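Local structure of putative oxidoreductase yhhX (3F4L) at residues L143-R157 with H227-K241. The protein probably acts as an NAD(P)-dependent oxidoreductase of the Gfo/Idh/MocA family, perhaps a scyllo-inositol dehydrogenase using NADP+. Sequence-based numbering, arbitrary orientation.
Sequences LGEIVEVESHFDYYR and HLVKIDYPKFIVHGK
E150 and I237 form a hydrogen-bonded antiparallel pair, their side chains lying side by side with the CB atoms 3.9 Å apart, at the heart of the pairing between strands 146-152 and 236-240. Toward G240 a classic beta bulge interrupts the ladder: H239 O accepts from both V147 N (2.9 Å) and E148 N (3.1 Å). On the face bearing V149, V238 is tightly packed, its CG1 meeting L143 CD2 at 3.6 Å and also I146 CG2 and V149 CG2, while I138 of helix 129-140 packs on V238. K235 bends at chi2 (71°) and chi4, bringing NZ to H152 O at 2.8 Å, above the carbonyl plane, while H152 N returns a bond to K235 O. The rings of H152 and Y233 form an offset stack, planes 16° apart. An alanine in place of Y233 would probably strip the H152 imidazole of its aromatic cover on that face and let it turn more freely. Beyond, the contact loosens into loops, where one water joins D154 OD2, D232 OD1 and Y233 N, and K230 CD lies over a face of Y156. At the other end, exposed E145 lies alongside K241 in a long salt bridge (OE1 to NZ, 3.5 Å); K241 NZ also donates to L200 O of the second subunit. Backbone bonds and apolar contacts thus hold this strand pair, whereas its ends add water and charge, probably more adaptable, to a few backbone bonds.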
ATOM      1  N   LEU A 143     -18.790  -3.695   7.893  1.00 19.69           N
ATOM      2  CA  LEU A 143     -18.020  -2.970   6.887  1.00 18.72           C
ATOM      3  C   LEU A 143     -18.644  -3.079   5.501  1.00 18.01           C
ATOM      4  O   LEU A 143     -18.262  -2.352   4.581  1.00 15.54           O
ATOM      5  CB  LEU A 143     -16.589  -3.513   6.835  1.00 17.66           C
ATOM      6  CG  LEU A 143     -15.696  -3.386   8.078  1.00 22.12           C
ATOM      7  CD1 LEU A 143     -16.421  -3.893   9.308  1.00 24.97           C
ATOM      8  CD2 LEU A 143     -14.431  -4.197   7.861  1.00 21.43           C
ATOM      9  N   GLY A 144     -19.593  -3.998   5.352  1.00 17.94           N
ATOM     10  CA  GLY A 144     -20.234  -4.181   4.063  1.00 18.80           C
ATOM     11  C   GLY A 144     -19.278  -4.900   3.130  1.00 19.20           C
ATOM     12  O   GLY A 144     -18.301  -5.491   3.587  1.00 19.80           O
ATOM     13  N   GLU A 145     -19.530  -4.840   1.827  1.00 18.07           N
ATOM     14  CA  GLU A 145     -18.660  -5.524   0.877  1.00 19.06           C
ATOM     15  C   GLU A 145     -17.197  -5.091   1.033  1.00 16.38           C
ATOM     16  O   GLU A 145     -16.869  -3.910   0.916  1.00 11.83           O
ATOM     17  CB  GLU A 145     -19.123  -5.264  -0.558  1.00 21.72           C
ATOM     18  CG  GLU A 145     -18.419  -6.152  -1.572  1.00 25.78           C
ATOM     19  CD  GLU A 145     -18.651  -5.708  -2.995  1.00 30.06           C
ATOM     20  OE1 GLU A 145     -19.826  -5.474  -3.359  1.00 32.37           O
ATOM     21  OE2 GLU A 145     -17.661  -5.593  -3.753  1.00 33.63           O
ATOM     22  N   ILE A 146     -16.320  -6.059   1.287  1.00 17.13           N
ATOM     23  CA  ILE A 146     -14.903  -5.752   1.473  1.00 18.14           C
ATOM     24  C   ILE A 146     -14.204  -5.463   0.150  1.00 15.59           C
ATOM     25  O   ILE A 146     -14.343  -6.222  -0.800  1.00 16.28           O
ATOM     26  CB  ILE A 146     -14.183  -6.921   2.169  1.00 17.82           C
ATOM     27  CG1 ILE A 146     -14.922  -7.272   3.464  1.00 19.96           C
ATOM     28  CG2 ILE A 146     -12.718  -6.560   2.428  1.00 16.77           C
ATOM     29  CD1 ILE A 146     -15.103  -6.085   4.398  1.00 18.87           C
ATOM     30  N   VAL A 147     -13.455  -4.368   0.089  1.00 14.33           N
ATOM     31  CA  VAL A 147     -12.752  -4.035  -1.135  1.00 14.62           C
ATOM     32  C   VAL A 147     -11.239  -4.009  -0.969  1.00 16.74           C
ATOM     33  O   VAL A 147     -10.512  -4.149  -1.946  1.00 14.95           O
ATOM     34  CB  VAL A 147     -13.239  -2.692  -1.719  1.00 14.74           C
ATOM     35  CG1 VAL A 147     -14.688  -2.832  -2.153  1.00 15.66           C
ATOM     36  CG2 VAL A 147     -13.090  -1.578  -0.691  1.00 19.71           C
ATOM     37  N   GLU A 148     -10.756  -3.845   0.262  1.00 14.83           N
ATOM     38  CA  GLU A 148      -9.321  -3.835   0.463  1.00 18.10           C
ATOM     39  C   GLU A 148      -8.883  -4.287   1.852  1.00 17.01           C
ATOM     40  O   GLU A 148      -9.501  -3.952   2.860  1.00 16.16           O
ATOM     41  CB  GLU A 148      -8.738  -2.448   0.162  1.00 21.22           C
ATOM     42  CG  GLU A 148      -7.209  -2.460   0.055  1.00 28.11           C
ATOM     43  CD  GLU A 148      -6.665  -1.462  -0.965  1.00 32.72           C
ATOM     44  OE1 GLU A 148      -7.202  -1.412  -2.091  1.00 35.95           O
ATOM     45  OE2 GLU A 148      -5.690  -0.747  -0.648  1.00 32.25           O
ATOM     46  N   VAL A 149      -7.815  -5.073   1.870  1.00 14.64           N
ATOM     47  CA  VAL A 149      -7.232  -5.592   3.097  1.00 15.02           C
ATOM     48  C   VAL A 149      -5.739  -5.326   2.961  1.00 14.83           C
ATOM     49  O   VAL A 149      -5.160  -5.508   1.886  1.00 13.07           O
ATOM     50  CB  VAL A 149      -7.499  -7.121   3.250  1.00 16.35           C
ATOM     51  CG1 VAL A 149      -6.753  -7.686   4.476  1.00 15.20           C
ATOM     52  CG2 VAL A 149      -8.989  -7.371   3.413  1.00 16.87           C
ATOM     53  N   GLU A 150      -5.118  -4.859   4.038  1.00 14.30           N
ATOM     54  CA  GLU A 150      -3.697  -4.575   4.005  1.00 15.34           C
ATOM     55  C   GLU A 150      -3.072  -5.150   5.270  1.00 15.84           C
ATOM     56  O   GLU A 150      -3.513  -4.850   6.378  1.00 15.99           O
ATOM     57  CB  GLU A 150      -3.472  -3.065   3.931  1.00 19.68           C
ATOM     58  CG  GLU A 150      -2.069  -2.639   3.510  1.00 27.05           C
ATOM     59  CD  GLU A 150      -1.962  -1.129   3.287  1.00 31.37           C
ATOM     60  OE1 GLU A 150      -2.823  -0.558   2.581  1.00 33.48           O
ATOM     61  OE2 GLU A 150      -1.012  -0.509   3.812  1.00 35.25           O
ATOM     62  N   SER A 151      -2.060  -5.991   5.090  1.00 15.77           N
ATOM     63  CA  SER A 151      -1.358  -6.624   6.200  1.00 16.92           C
ATOM     64  C   SER A 151       0.122  -6.239   6.198  1.00 17.29           C
ATOM     65  O   SER A 151       0.792  -6.313   5.163  1.00 17.22           O
ATOM     66  CB  SER A 151      -1.493  -8.142   6.092  1.00 17.42           C
ATOM     67  OG  SER A 151      -0.691  -8.792   7.056  1.00 20.52           O
ATOM     68  N   HIS A 152       0.629  -5.834   7.359  1.00 16.49           N
ATOM     69  CA  HIS A 152       2.026  -5.443   7.494  1.00 17.61           C
ATOM     70  C   HIS A 152       2.728  -6.292   8.548  1.00 18.49           C
ATOM     71  O   HIS A 152       2.158  -6.622   9.582  1.00 21.39           O
ATOM     72  CB  HIS A 152       2.155  -3.968   7.908  1.00 15.97           C
ATOM     73  CG  HIS A 152       2.003  -2.991   6.782  1.00 15.42           C
ATOM     74  ND1 HIS A 152       0.777  -2.547   6.331  1.00 15.47           N
ATOM     75  CD2 HIS A 152       2.931  -2.357   6.026  1.00 16.07           C
ATOM     76  CE1 HIS A 152       0.958  -1.681   5.349  1.00 13.61           C
ATOM     77  NE2 HIS A 152       2.257  -1.549   5.144  1.00 15.33           N
ATOM     78  N   PHE A 153       3.966  -6.658   8.264  1.00 17.30           N
ATOM     79  CA  PHE A 153       4.779  -7.414   9.206  1.00 18.92           C
ATOM     80  C   PHE A 153       6.147  -6.797   8.954  1.00 17.81           C
ATOM     81  O   PHE A 153       6.910  -7.288   8.137  1.00 17.53           O
ATOM     82  CB  PHE A 153       4.776  -8.908   8.870  1.00 21.40           C
ATOM     83  CG  PHE A 153       5.179  -9.784  10.024  1.00 22.39           C
ATOM     84  CD1 PHE A 153       6.492  -9.795  10.477  1.00 23.36           C
ATOM     85  CD2 PHE A 153       4.233 -10.562  10.688  1.00 24.69           C
ATOM     86  CE1 PHE A 153       6.861 -10.565  11.579  1.00 24.83           C
ATOM     87  CE2 PHE A 153       4.588 -11.339  11.791  1.00 23.03           C
ATOM     88  CZ  PHE A 153       5.909 -11.339  12.238  1.00 26.96           C
ATOM     89  N   ASP A 154       6.435  -5.704   9.652  1.00 17.29           N
ATOM     90  CA  ASP A 154       7.686  -4.984   9.450  1.00 19.69           C
ATOM     91  C   ASP A 154       8.614  -4.909  10.659  1.00 20.09           C
ATOM     92  O   ASP A 154       8.244  -5.273  11.771  1.00 20.64           O
ATOM     93  CB  ASP A 154       7.380  -3.554   9.003  1.00 21.22           C
ATOM     94  CG  ASP A 154       6.402  -3.493   7.848  1.00 23.91           C
ATOM     95  OD1 ASP A 154       6.621  -4.189   6.837  1.00 24.00           O
ATOM     96  OD2 ASP A 154       5.418  -2.733   7.951  1.00 24.09           O
ATOM     97  N   TYR A 155       9.815  -4.391  10.413  1.00 19.55           N
ATOM     98  CA  TYR A 155      10.847  -4.202  11.442  1.00 20.71           C
ATOM     99  C   TYR A 155      11.683  -2.995  11.065  1.00 20.04           C
ATOM    100  O   TYR A 155      11.578  -2.469   9.957  1.00 17.18           O
ATOM    101  CB  TYR A 155      11.855  -5.358  11.470  1.00 22.41           C
ATOM    102  CG  TYR A 155      11.311  -6.734  11.745  1.00 26.46           C
ATOM    103  CD1 TYR A 155      10.993  -7.132  13.042  1.00 26.73           C
ATOM    104  CD2 TYR A 155      11.155  -7.655  10.708  1.00 26.13           C
ATOM    105  CE1 TYR A 155      10.538  -8.419  13.303  1.00 31.53           C
ATOM    106  CE2 TYR A 155      10.697  -8.948  10.960  1.00 29.70           C
ATOM    107  CZ  TYR A 155      10.393  -9.320  12.259  1.00 31.59           C
ATOM    108  OH  TYR A 155       9.939 -10.595  12.520  1.00 37.18           O
ATOM    109  N   TYR A 156      12.525  -2.569  12.000  1.00 20.61           N
ATOM    110  CA  TYR A 156      13.495  -1.527  11.707  1.00 20.07           C
ATOM    111  C   TYR A 156      14.805  -2.148  12.173  1.00 20.51           C
ATOM    112  O   TYR A 156      15.188  -2.016  13.340  1.00 18.78           O
ATOM    113  CB  TYR A 156      13.267  -0.204  12.446  1.00 15.91           C
ATOM    114  CG  TYR A 156      14.318   0.798  11.990  1.00 17.76           C
ATOM    115  CD1 TYR A 156      14.283   1.329  10.693  1.00 15.13           C
ATOM    116  CD2 TYR A 156      15.412   1.112  12.798  1.00 15.75           C
ATOM    117  CE1 TYR A 156      15.319   2.139  10.210  1.00 14.10           C
ATOM    118  CE2 TYR A 156      16.453   1.925  12.330  1.00 17.11           C
ATOM    119  CZ  TYR A 156      16.399   2.432  11.035  1.00 17.44           C
ATOM    120  OH  TYR A 156      17.419   3.232  10.575  1.00 14.03           O
ATOM    121  N   ARG A 157      15.444  -2.876  11.258  1.00 20.50           N
ATOM    122  CA  ARG A 157      16.719  -3.558  11.487  1.00 20.30           C
ATOM    123  C   ARG A 157      17.557  -3.224  10.258  1.00 20.17           C
ATOM    124  O   ARG A 157      17.683  -4.030   9.339  1.00 19.43           O
ATOM    125  CB  ARG A 157      16.509  -5.075  11.574  1.00 19.43           C
ATOM    126  CG  ARG A 157      15.740  -5.536  12.796  1.00 25.35           C
ATOM    127  CD  ARG A 157      15.405  -7.035  12.747  1.00 26.25           C
ATOM    128  NE  ARG A 157      14.734  -7.459  13.977  1.00 29.46           N
ATOM    129  CZ  ARG A 157      14.092  -8.613  14.129  1.00 31.50           C
ATOM    130  NH1 ARG A 157      14.026  -9.481  13.123  1.00 33.07           N
ATOM    131  NH2 ARG A 157      13.503  -8.896  15.287  1.00 31.75           N
ATOM    132  N   HIS A 227      12.312  -4.380   6.331  1.00 16.45           N
ATOM    133  CA  HIS A 227      13.131  -4.295   7.536  1.00 18.52           C
ATOM    134  C   HIS A 227      13.565  -2.845   7.716  1.00 18.40           C
ATOM    135  O   HIS A 227      14.479  -2.557   8.489  1.00 18.50           O
ATOM    136  CB  HIS A 227      14.375  -5.190   7.424  1.00 21.25           C
ATOM    137  CG  HIS A 227      14.074  -6.656   7.502  1.00 24.41           C
ATOM    138  ND1 HIS A 227      13.380  -7.329   6.517  1.00 24.86           N
ATOM    139  CD2 HIS A 227      14.363  -7.575   8.453  1.00 24.46           C
ATOM    140  CE1 HIS A 227      13.258  -8.599   6.859  1.00 27.29           C
ATOM    141  NE2 HIS A 227      13.846  -8.775   8.029  1.00 26.63           N
ATOM    142  N   LEU A 228      12.911  -1.931   6.998  1.00 16.72           N
ATOM    143  CA  LEU A 228      13.263  -0.515   7.090  1.00 18.36           C
ATOM    144  C   LEU A 228      12.046   0.374   7.337  1.00 16.58           C
ATOM    145  O   LEU A 228      11.727   1.241   6.533  1.00 16.81           O
ATOM    146  CB  LEU A 228      13.983  -0.085   5.807  1.00 18.41           C
ATOM    147  CG  LEU A 228      15.325  -0.778   5.550  1.00 18.53           C
ATOM    148  CD1 LEU A 228      15.828  -0.419   4.160  1.00 21.91           C
ATOM    149  CD2 LEU A 228      16.335  -0.355   6.629  1.00 17.76           C
ATOM    150  N   VAL A 229      11.379   0.144   8.462  1.00 16.80           N
ATOM    151  CA  VAL A 229      10.191   0.902   8.830  1.00 16.94           C
ATOM    152  C   VAL A 229      10.368   1.416  10.257  1.00 17.64           C
ATOM    153  O   VAL A 229      10.117   0.704  11.223  1.00 18.23           O
ATOM    154  CB  VAL A 229       8.920   0.008   8.727  1.00 17.32           C
ATOM    155  CG1 VAL A 229       7.684   0.747   9.242  1.00 15.31           C
ATOM    156  CG2 VAL A 229       8.718  -0.417   7.287  1.00 18.10           C
ATOM    157  N   LYS A 230      10.814   2.659  10.374  1.00 18.53           N
ATOM    158  CA  LYS A 230      11.040   3.265  11.679  1.00 18.24           C
ATOM    159  C   LYS A 230       9.725   3.568  12.382  1.00 19.35           C
ATOM    160  O   LYS A 230       9.605   3.389  13.588  1.00 21.32           O
ATOM    161  CB  LYS A 230      11.876   4.534  11.526  1.00 19.95           C
ATOM    162  CG  LYS A 230      12.402   5.082  12.843  1.00 21.68           C
ATOM    163  CD  LYS A 230      13.304   4.063  13.553  1.00 23.89           C
ATOM    164  CE  LYS A 230      13.944   4.676  14.797  1.00 25.75           C
ATOM    165  NZ  LYS A 230      14.888   3.760  15.491  1.00 24.78           N
ATOM    166  N   ILE A 231       8.734   4.037  11.633  1.00 18.80           N
ATOM    167  CA  ILE A 231       7.424   4.318  12.217  1.00 19.26           C
ATOM    168  C   ILE A 231       6.449   3.303  11.623  1.00 17.61           C
ATOM    169  O   ILE A 231       6.117   3.374  10.439  1.00 14.11           O
ATOM    170  CB  ILE A 231       6.927   5.734  11.877  1.00 19.38           C
ATOM    171  CG1 ILE A 231       7.852   6.786  12.500  1.00 20.96           C
ATOM    172  CG2 ILE A 231       5.507   5.907  12.409  1.00 22.62           C
ATOM    173  CD1 ILE A 231       7.525   8.208  12.067  1.00 22.39           C
ATOM    174  N   ASP A 232       5.996   2.368  12.451  1.00 18.02           N
ATOM    175  CA  ASP A 232       5.101   1.306  12.009  1.00 19.06           C
ATOM    176  C   ASP A 232       3.767   1.702  11.394  1.00 18.54           C
ATOM    177  O   ASP A 232       3.179   2.730  11.732  1.00 16.81           O
ATOM    178  CB  ASP A 232       4.813   0.334  13.159  1.00 22.09           C
ATOM    179  CG  ASP A 232       5.892  -0.726  13.316  1.00 27.85           C
ATOM    180  OD1 ASP A 232       6.346  -1.270  12.289  1.00 30.17           O
ATOM    181  OD2 ASP A 232       6.279  -1.023  14.462  1.00 28.74           O
ATOM    182  N   TYR A 233       3.309   0.849  10.482  1.00 17.40           N
ATOM    183  CA  TYR A 233       2.020   1.014   9.830  1.00 16.83           C
ATOM    184  C   TYR A 233       1.057   0.266  10.753  1.00 16.39           C
ATOM    185  O   TYR A 233       1.473  -0.369  11.724  1.00 11.61           O
ATOM    186  CB  TYR A 233       1.954   0.265   8.483  1.00 16.48           C
ATOM    187  CG  TYR A 233       2.843   0.748   7.359  1.00 16.36           C
ATOM    188  CD1 TYR A 233       4.201   0.416   7.309  1.00 14.24           C
ATOM    189  CD2 TYR A 233       2.308   1.500   6.310  1.00 16.59           C
ATOM    190  CE1 TYR A 233       4.998   0.816   6.234  1.00 16.00           C
ATOM    191  CE2 TYR A 233       3.093   1.905   5.239  1.00 16.66           C
ATOM    192  CZ  TYR A 233       4.432   1.559   5.203  1.00 17.01           C
ATOM    193  OH  TYR A 233       5.189   1.954   4.119  1.00 18.75           O
ATOM    194  N   PRO A 234      -0.248   0.364  10.480  1.00 16.74           N
ATOM    195  CA  PRO A 234      -1.168  -0.383  11.340  1.00 15.29           C
ATOM    196  C   PRO A 234      -0.852  -1.844  10.977  1.00 15.39           C
ATOM    197  O   PRO A 234      -0.332  -2.097   9.881  1.00 14.62           O
ATOM    198  CB  PRO A 234      -2.538   0.036  10.816  1.00 14.14           C
ATOM    199  CG  PRO A 234      -2.311   1.448  10.382  1.00 15.55           C
ATOM    200  CD  PRO A 234      -0.956   1.401   9.705  1.00 14.97           C
ATOM    201  N   LYS A 235      -1.149  -2.790  11.870  1.00 16.34           N
ATOM    202  CA  LYS A 235      -0.905  -4.208  11.594  1.00 16.07           C
ATOM    203  C   LYS A 235      -1.875  -4.697  10.498  1.00 16.20           C
ATOM    204  O   LYS A 235      -1.499  -5.470   9.614  1.00 15.37           O
ATOM    205  CB  LYS A 235      -1.102  -5.039  12.867  1.00 15.50           C
ATOM    206  CG  LYS A 235      -0.920  -6.541  12.654  1.00 14.70           C
ATOM    207  CD  LYS A 235       0.540  -6.910  12.401  1.00 13.60           C
ATOM    208  CE  LYS A 235       0.666  -8.308  11.779  1.00 11.78           C
ATOM    209  NZ  LYS A 235       0.062  -8.328  10.410  1.00 16.01           N
ATOM    210  N   PHE A 236      -3.126  -4.254  10.581  1.00 13.76           N
ATOM    211  CA  PHE A 236      -4.136  -4.605   9.577  1.00 13.66           C
ATOM    212  C   PHE A 236      -5.007  -3.403   9.266  1.00 14.11           C
ATOM    213  O   PHE A 236      -5.313  -2.584  10.149  1.00 13.51           O
ATOM    214  CB  PHE A 236      -5.080  -5.722  10.048  1.00 13.50           C
ATOM    215  CG  PHE A 236      -4.459  -7.087  10.086  1.00 14.73           C
ATOM    216  CD1 PHE A 236      -4.013  -7.629  11.291  1.00 12.99           C
ATOM    217  CD2 PHE A 236      -4.315  -7.830   8.919  1.00 14.69           C
ATOM    218  CE1 PHE A 236      -3.428  -8.895  11.332  1.00 15.92           C
ATOM    219  CE2 PHE A 236      -3.734  -9.098   8.948  1.00 16.40           C
ATOM    220  CZ  PHE A 236      -3.290  -9.631  10.155  1.00 15.36           C
ATOM    221  N   ILE A 237      -5.419  -3.320   8.008  1.00 13.26           N
ATOM    222  CA  ILE A 237      -6.307  -2.265   7.543  1.00 14.10           C
ATOM    223  C   ILE A 237      -7.325  -2.999   6.683  1.00 14.02           C
ATOM    224  O   ILE A 237      -6.947  -3.832   5.864  1.00 11.95           O
ATOM    225  CB  ILE A 237      -5.591  -1.240   6.642  1.00 15.24           C
ATOM    226  CG1 ILE A 237      -4.523  -0.485   7.430  1.00 15.83           C
ATOM    227  CG2 ILE A 237      -6.614  -0.245   6.083  1.00 16.05           C
ATOM    228  CD1 ILE A 237      -3.778   0.527   6.592  1.00 15.49           C
ATOM    229  N   VAL A 238      -8.607  -2.720   6.886  1.00 13.05           N
ATOM    230  CA  VAL A 238      -9.660  -3.351   6.087  1.00 15.05           C
ATOM    231  C   VAL A 238     -10.651  -2.257   5.705  1.00 14.53           C
ATOM    232  O   VAL A 238     -11.121  -1.515   6.569  1.00 17.19           O
ATOM    233  CB  VAL A 238     -10.438  -4.429   6.878  1.00 15.85           C
ATOM    234  CG1 VAL A 238     -11.519  -5.046   5.981  1.00 18.14           C
ATOM    235  CG2 VAL A 238      -9.496  -5.504   7.381  1.00 16.28           C
ATOM    236  N   HIS A 239     -10.949  -2.149   4.418  1.00 13.23           N
ATOM    237  CA  HIS A 239     -11.894  -1.145   3.943  1.00 16.68           C
ATOM    238  C   HIS A 239     -13.016  -1.855   3.209  1.00 14.40           C
ATOM    239  O   HIS A 239     -12.761  -2.698   2.353  1.00 16.56           O
ATOM    240  CB  HIS A 239     -11.208  -0.138   2.993  1.00 14.25           C
ATOM    241  CG  HIS A 239     -10.258   0.789   3.686  1.00 16.95           C
ATOM    242  ND1 HIS A 239     -10.649   1.628   4.708  1.00 17.03           N
ATOM    243  CD2 HIS A 239      -8.927   0.987   3.529  1.00 17.10           C
ATOM    244  CE1 HIS A 239      -9.602   2.298   5.153  1.00 14.05           C
ATOM    245  NE2 HIS A 239      -8.544   1.928   4.454  1.00 15.43           N
ATOM    246  N   GLY A 240     -14.249  -1.508   3.569  1.00 13.70           N
ATOM    247  CA  GLY A 240     -15.425  -2.081   2.943  1.00 12.97           C
ATOM    248  C   GLY A 240     -16.282  -0.929   2.441  1.00 13.47           C
ATOM    249  O   GLY A 240     -15.946   0.227   2.650  1.00 13.74           O
ATOM    250  N   LYS A 241     -17.398  -1.227   1.791  1.00 13.62           N
ATOM    251  CA  LYS A 241     -18.246  -0.160   1.271  1.00 16.07           C
ATOM    252  C   LYS A 241     -18.992   0.631   2.355  1.00 17.15           C
ATOM    253  O   LYS A 241     -19.391   1.777   2.130  1.00 15.73           O
ATOM    254  CB  LYS A 241     -19.225  -0.735   0.245  1.00 17.93           C
ATOM    255  CG  LYS A 241     -18.529  -1.160  -1.048  1.00 20.76           C
ATOM    256  CD  LYS A 241     -19.522  -1.576  -2.113  1.00 22.89           C
ATOM    257  CE  LYS A 241     -18.835  -1.792  -3.444  1.00 22.23           C
ATOM    258  NZ  LYS A 241     -19.828  -2.144  -4.491  1.00 24.18           N
TER
HETATM  259  O   HOH W   1       0.252 -10.811   9.723  1.00 21.95           O
HETATM  260  O   HOH W   2       4.749  -1.565  10.292  1.00 14.07           O